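Local coordinates for Rbam17540 (Bacillus amyloliquefaciens, PDB 2YOY), which binds copper as a CBM33 lytic polysaccharide monooxygenase and probably breaks down cellulose by oxidative cleavage of its chains, at residues Gly2-Lys5 / Glu6-Ser9; Gln28-Gly31 / Ser32-Asn36. All blocks are in the same frame, centred on the assembly; numbering follows the deposited sequence.

In the fold
Both contacts are local turns where the chain leaves a regular element, and they are separate: their centres lie about 15 Å apart and their nearest atoms about 6 Å. Contact 1 sits nearer the centre of the protein, where strand 2-6, at the edge of the three-stranded sheet, runs through a short loop into helix 10-21. It has polar and apolar sides, with a backbone carbonyl held twice by one serine and an isoleucine turned to the sheets. Contact 2 lies farther out, where helix 23-30 gives way to a 3-10 turn. Though more fully buried, it relies on a water bridge, a weak amide bond and methyl packing. Helix 10-21 borders both: Val8 touches Met13 and Leu16, while Tyr30 touches Met13.

Contact 1. Residues Gly2-Lys5 / Glu6-Ser9; sequences GYIK and EPVS
Ile4 and Ser9 meet across a classic beta bulge at the end of strand 2-6, where the backbones of Lys5 and Glu6 both pair with Thr91 before the chain turns into helix 10-21. Starting at its root, Ile4 CB lies 4.1 Å from Ser9 CB. The CG2 branch of Ile4, anti to the backbone N, points into the turn: it comes to 3.2 Å from Pro7 O and 4.3 Å from Pro7 CD, where the cis peptide before Pro7 folds the chain back. The CG1-CD1 arm leaves the turn altogether, and the side chain as a whole also packs on Trp92 and Ile173 of the two sheets. On the polar side, Ile4 O accepts two bonds from Ser9. Ser9 N gives Ile4 O a fairly straight one at 3.2 Å (161°), approaching from above the carbonyl plane. Ser9 OG also receives Tyr12 N as the N-cap of helix 10-21. Replacing Ser9 by an alanine would probably leave Tyr12 N without its cap and Ile4 O with a single grip from this residue, giving the turn a looser hold on the helix start. The hydroxyl's own bond runs in the carbonyl plane, with Ser9 OG on a lone pair of Ile4 O at 3.1 Å.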
ATOM      1  N   GLY A   2       3.657  -2.786   9.958  1.00  9.66           N
ATOM      2  CA  GLY A   2       2.292  -3.224   9.795  1.00 10.35           C
ATOM      3  C   GLY A   2       1.910  -3.162   8.349  1.00 12.36           C
ATOM      4  O   GLY A   2       2.674  -2.682   7.549  1.00  9.63           O
ATOM      5  N   TYR A   3       0.754  -3.716   8.035  1.00  9.06           N
ATOM      6  CA  TYR A   3       0.217  -3.734   6.686  1.00 10.23           C
ATOM      7  C   TYR A   3      -1.298  -3.646   6.662  1.00 11.70           C
ATOM      8  O   TYR A   3      -1.998  -3.931   7.655  1.00  9.83           O
ATOM      9  CB  TYR A   3       0.674  -4.985   5.943  1.00  7.47           C
ATOM     10  CG  TYR A   3       0.381  -6.304   6.669  1.00  7.98           C
ATOM     11  CD1 TYR A   3      -0.830  -6.935   6.523  1.00 14.32           C
ATOM     12  CD2 TYR A   3       1.354  -6.925   7.447  1.00  9.05           C
ATOM     13  CE1 TYR A   3      -1.114  -8.114   7.220  1.00  8.94           C
ATOM     14  CE2 TYR A   3       1.088  -8.121   8.109  1.00 16.12           C
ATOM     15  CZ  TYR A   3      -0.131  -8.702   7.956  1.00 13.89           C
ATOM     16  OH  TYR A   3      -0.435  -9.906   8.598  1.00 17.72           O
ATOM     17  N   ILE A   4      -1.827  -3.314   5.506  1.00 10.20           N
ATOM     18  CA  ILE A   4      -3.292  -3.306   5.333  1.00  9.12           C
ATOM     19  C   ILE A   4      -3.760  -4.746   5.049  1.00 10.22           C
ATOM     20  O   ILE A   4      -3.340  -5.375   4.109  1.00 10.86           O
ATOM     21  CB  ILE A   4      -3.705  -2.313   4.213  1.00  9.83           C
ATOM     22  CG1 ILE A   4      -3.273  -0.887   4.576  1.00  9.95           C
ATOM     23  CG2 ILE A   4      -5.197  -2.409   3.952  1.00 10.00           C
ATOM     24  CD1 ILE A   4      -3.463   0.140   3.460  1.00  8.12           C
ATOM     25  N   LYS A   5      -4.616  -5.251   5.938  1.00 12.36           N
ATOM     26  CA  LYS A   5      -5.101  -6.606   5.925  1.00  7.51           C
ATOM     27  C   LYS A   5      -6.458  -6.759   5.239  1.00 10.06           C
ATOM     28  O   LYS A   5      -6.698  -7.789   4.617  1.00 10.37           O
ATOM     29  CB  LYS A   5      -5.204  -7.045   7.393  1.00  9.22           C
ATOM     30  CG  LYS A   5      -5.869  -8.358   7.708  1.00 35.06           C
ATOM     31  CD  LYS A   5      -5.883  -8.513   9.224  1.00 28.74           C
ATOM     32  CE  LYS A   5      -6.764  -7.462   9.894  1.00 34.91           C
ATOM     33  NZ  LYS A   5      -6.638  -7.503  11.374  1.00129.40           N
ATOM     34  N   GLU A   6      -7.344  -5.758   5.386  1.00 11.78           N
ATOM     35  CA  GLU A   6      -8.606  -5.678   4.628  1.00 12.33           C
ATOM     36  C   GLU A   6      -8.849  -4.249   4.127  1.00 11.64           C
ATOM     37  O   GLU A   6      -8.887  -3.345   4.944  1.00 15.89           O
ATOM     38  CB  GLU A   6      -9.797  -6.100   5.498  1.00 12.02           C
ATOM     39  CG  GLU A   6     -11.101  -6.162   4.728  1.00 20.51           C
ATOM     40  CD  GLU A   6     -12.315  -6.295   5.632  1.00 36.08           C
ATOM     41  OE1 GLU A   6     -12.165  -6.824   6.749  1.00 50.93           O
ATOM     42  OE2 GLU A   6     -13.410  -5.863   5.217  1.00 85.12           O
ATOM     43  N   PRO A   7      -8.940  -4.030   2.789  1.00 12.83           N
ATOM     44  CA  PRO A   7      -8.660  -5.011   1.712  1.00 14.29           C
ATOM     45  C   PRO A   7      -7.218  -5.551   1.810  1.00  7.05           C
ATOM     46  O   PRO A   7      -6.407  -5.019   2.579  1.00 12.72           O
ATOM     47  CB  PRO A   7      -8.844  -4.204   0.409  1.00 11.95           C
ATOM     48  CG  PRO A   7      -9.432  -2.900   0.766  1.00 12.72           C
ATOM     49  CD  PRO A   7      -9.122  -2.669   2.246  1.00 12.67           C
ATOM     50  N   VAL A   8      -6.923  -6.627   1.081  1.00  8.03           N
ATOM     51  CA  VAL A   8      -5.595  -7.210   1.078  1.00  5.76           C
ATOM     52  C   VAL A   8      -4.637  -6.396   0.217  1.00  5.73           C
ATOM     53  O   VAL A   8      -4.747  -6.347  -1.001  1.00  9.64           O
ATOM     54  CB  VAL A   8      -5.670  -8.668   0.546  1.00 10.51           C
ATOM     55  CG1 VAL A   8      -4.312  -9.314   0.595  1.00 10.60           C
ATOM     56  CG2 VAL A   8      -6.720  -9.450   1.343  1.00 12.31           C
ATOM     57  N   SER A   9      -3.713  -5.750   0.923  1.00  8.88           N
ATOM     58  CA  SER A   9      -2.543  -5.114   0.301  1.00  6.83           C
ATOM     59  C   SER A   9      -1.741  -6.067  -0.550  1.00 13.32           C
ATOM     60  O   SER A   9      -1.711  -7.248  -0.345  1.00  8.01           O
ATOM     61  CB  SER A   9      -1.623  -4.479   1.364  1.00  7.71           C
ATOM     62  OG  SER A   9      -0.935  -5.402   2.202  1.00 11.04           O
TER

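Contact 2. Residues Gln28-Gly31 / Ser32-Asn36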
ATOM      1  N   GLN A  28       9.165 -15.360  -6.636  1.00 10.03           N
ATOM      2  CA  GLN A  28       9.385 -15.004  -8.056  1.00  8.25           C
ATOM      3  C   GLN A  28       8.417 -13.909  -8.503  1.00 17.02           C
ATOM      4  O   GLN A  28       8.761 -13.062  -9.314  1.00 14.95           O
ATOM      5  CB  GLN A  28       9.274 -16.236  -8.964  1.00 15.88           C
ATOM      6  CG  GLN A  28      10.635 -16.896  -9.121  1.00 28.11           C
ATOM      7  CD  GLN A  28      10.588 -18.325  -9.597  1.00 66.96           C
ATOM      8  OE1 GLN A  28       9.539 -18.984  -9.605  1.00 30.73           O
ATOM      9  NE2 GLN A  28      11.748 -18.826  -9.977  1.00 32.43           N
ATOM     10  N   LYS A  29       7.224 -13.928  -7.932  1.00  7.91           N
ATOM     11  CA  LYS A  29       6.131 -13.012  -8.308  1.00  7.80           C
ATOM     12  C   LYS A  29       6.227 -11.689  -7.508  1.00 10.25           C
ATOM     13  O   LYS A  29       5.977 -10.626  -8.061  1.00 13.08           O
ATOM     14  CB  LYS A  29       4.799 -13.742  -8.118  1.00  6.82           C
ATOM     15  CG  LYS A  29       3.558 -12.928  -8.386  1.00 16.03           C
ATOM     16  CD  LYS A  29       2.321 -13.822  -8.310  1.00 15.97           C
ATOM     17  CE  LYS A  29       1.056 -13.000  -8.533  1.00 21.55           C
ATOM     18  NZ  LYS A  29      -0.111 -13.927  -8.605  1.00 14.14           N
ATOM     19  N   TYR A  30       6.567 -11.751  -6.221  1.00  9.53           N
ATOM     20  CA  TYR A  30       6.498 -10.604  -5.323  1.00  6.07           C
ATOM     21  C   TYR A  30       7.860 -10.102  -4.813  1.00  9.88           C
ATOM     22  O   TYR A  30       7.953  -8.963  -4.311  1.00 10.10           O
ATOM     23  CB  TYR A  30       5.682 -10.969  -4.046  1.00 11.24           C
ATOM     24  CG  TYR A  30       4.219 -11.238  -4.270  1.00 11.00           C
ATOM     25  CD1 TYR A  30       3.754 -12.519  -4.601  1.00  9.04           C
ATOM     26  CD2 TYR A  30       3.277 -10.198  -4.157  1.00  9.08           C
ATOM     27  CE1 TYR A  30       2.396 -12.756  -4.804  1.00 12.46           C
ATOM     28  CE2 TYR A  30       1.929 -10.413  -4.363  1.00  7.56           C
ATOM     29  CZ  TYR A  30       1.493 -11.688  -4.710  1.00  6.12           C
ATOM     30  OH  TYR A  30       0.158 -11.915  -4.932  1.00 10.96           O
ATOM     31  N   GLY A  31       8.888 -10.950  -4.885  1.00 10.68           N
ATOM     32  CA  GLY A  31      10.138 -10.736  -4.167  1.00  6.08           C
ATOM     33  C   GLY A  31      10.079 -11.039  -2.690  1.00  8.16           C
ATOM     34  O   GLY A  31       9.124 -11.651  -2.217  1.00  9.14           O
ATOM     35  N   SER A  32      11.099 -10.625  -1.953  1.00 10.26           N
ATOM     36  CA  SER A  32      11.283 -11.049  -0.576  1.00 11.12           C
ATOM     37  C   SER A  32      10.271 -10.549   0.466  1.00 15.72           C
ATOM     38  O   SER A  32      10.279 -11.004   1.637  1.00 12.08           O
ATOM     39  CB  SER A  32      12.693 -10.670  -0.116  1.00 12.47           C
ATOM     40  OG  SER A  32      12.883  -9.261  -0.186  1.00 13.39           O
ATOM     41  N   VAL A  33       9.397  -9.626   0.065  1.00 10.99           N
ATOM     42  CA  VAL A  33       8.343  -9.183   0.943  1.00 10.16           C
ATOM     43  C   VAL A  33       7.438 -10.301   1.432  1.00 14.29           C
ATOM     44  O   VAL A  33       6.785 -10.118   2.436  1.00 11.71           O
ATOM     45  CB  VAL A  33       7.506  -8.042   0.280  1.00 13.08           C
ATOM     46  CG1 VAL A  33       6.630  -8.571  -0.865  1.00 13.42           C
ATOM     47  CG2 VAL A  33       6.673  -7.333   1.325  1.00 11.92           C
ATOM     48  N   ILE A  34       7.386 -11.449   0.731  1.00 12.55           N
ATOM     49  CA  ILE A  34       6.513 -12.511   1.142  1.00 12.76           C
ATOM     50  C   ILE A  34       6.720 -12.946   2.614  1.00 10.04           C
ATOM     51  O   ILE A  34       5.773 -13.442   3.257  1.00 11.89           O
ATOM     52  CB  ILE A  34       6.600 -13.730   0.194  1.00  8.75           C
ATOM     53  CG1 ILE A  34       7.984 -14.429   0.304  1.00  8.71           C
ATOM     54  CG2 ILE A  34       6.166 -13.359  -1.224  1.00 12.26           C
ATOM     55  CD1 ILE A  34       8.124 -15.653  -0.570  1.00 12.23           C
ATOM     56  N   ASP A  35       7.934 -12.730   3.139  1.00  9.80           N
ATOM     57  CA  ASP A  35       8.290 -13.141   4.482  1.00 20.02           C
ATOM     58  C   ASP A  35       8.034 -12.063   5.506  1.00 21.91           C
ATOM     59  O   ASP A  35       7.952 -12.383   6.701  1.00 13.38           O
ATOM     60  CB  ASP A  35       9.775 -13.538   4.537  1.00 21.29           C
ATOM     61  CG  ASP A  35      10.023 -14.943   4.045  1.00 56.85           C
ATOM     62  OD1 ASP A  35       9.060 -15.704   3.865  1.00 38.32           O
ATOM     63  OD2 ASP A  35      11.199 -15.294   3.841  1.00 24.30           O
ATOM     64  N   ASN A  36       7.877 -10.817   5.038  1.00 12.26           N
ATOM     65  CA  ASN A  36       7.799  -9.650   5.897  1.00 10.17           C
ATOM     66  C   ASN A  36       6.900  -8.590   5.289  1.00 11.78           C
ATOM     67  O   ASN A  36       7.341  -7.461   4.976  1.00 11.63           O
ATOM     68  CB  ASN A  36       9.205  -9.069   6.105  1.00 16.63           C
ATOM     69  CG  ASN A  36      10.108 -10.011   6.903  1.00 13.77           C
ATOM     70  OD1 ASN A  36       9.764 -10.396   8.041  1.00 25.43           O
ATOM     71  ND2 ASN A  36      11.232 -10.371   6.334  1.00 21.81           N
TER
HETATM   72  O   HOH W   1       9.519  -7.856  -2.320  1.00 12.38           O
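A single water ties Tyr30 to Val33: it donates to Tyr30 O at 2.8 Å and accepts from Val33 N at 3.0 Å, bridging the backbone where the two do not bond directly. Beside this bridge the Val33 side chain comes close as well. Val33 CG1, set between the backbone N and the carbonyl carbon (chi1 71°), is 3.7 Å from Tyr30 O and also brushes the Tyr30 CB. Beyond the two segments Val33 packs against Ala11 and Leu70. The chain here is coming off the C-terminal end of helix 23-30: Gly31 breaks the helix with a positive phi of 76°, and a 3-10 turn, residues 32 to 35, follows at once. At its end Asn36 N bonds to Val33 O at 2.9 Å, and within it a longer link joins Asp35 N to Ser32 O. Gly31 O looks into the new turn, where Ile34 N reaches it at 3.4 Å; the bond is almost straight but weak. Ile34 also lays carbon against this oxygen, CG2 lying 3.6 Å from Gly31 O. Ile34 CG2 also lies 3.7 Å from Tyr30 CB, at the root of the tyrosine, and comes to the ring obliquely, the two side chains crossing at about a right angle. Tyr30 swings its ring away from the turn, toward Trp78 and Met13, and its OH is hydrogen-bonded to Glu17 OE2, the carboxylate oxygen that also forms a salt bridge with Lys29 NZ. Ile34, for its part, rests back on Trp23, Ala26 and Ala27 of helix 23-30.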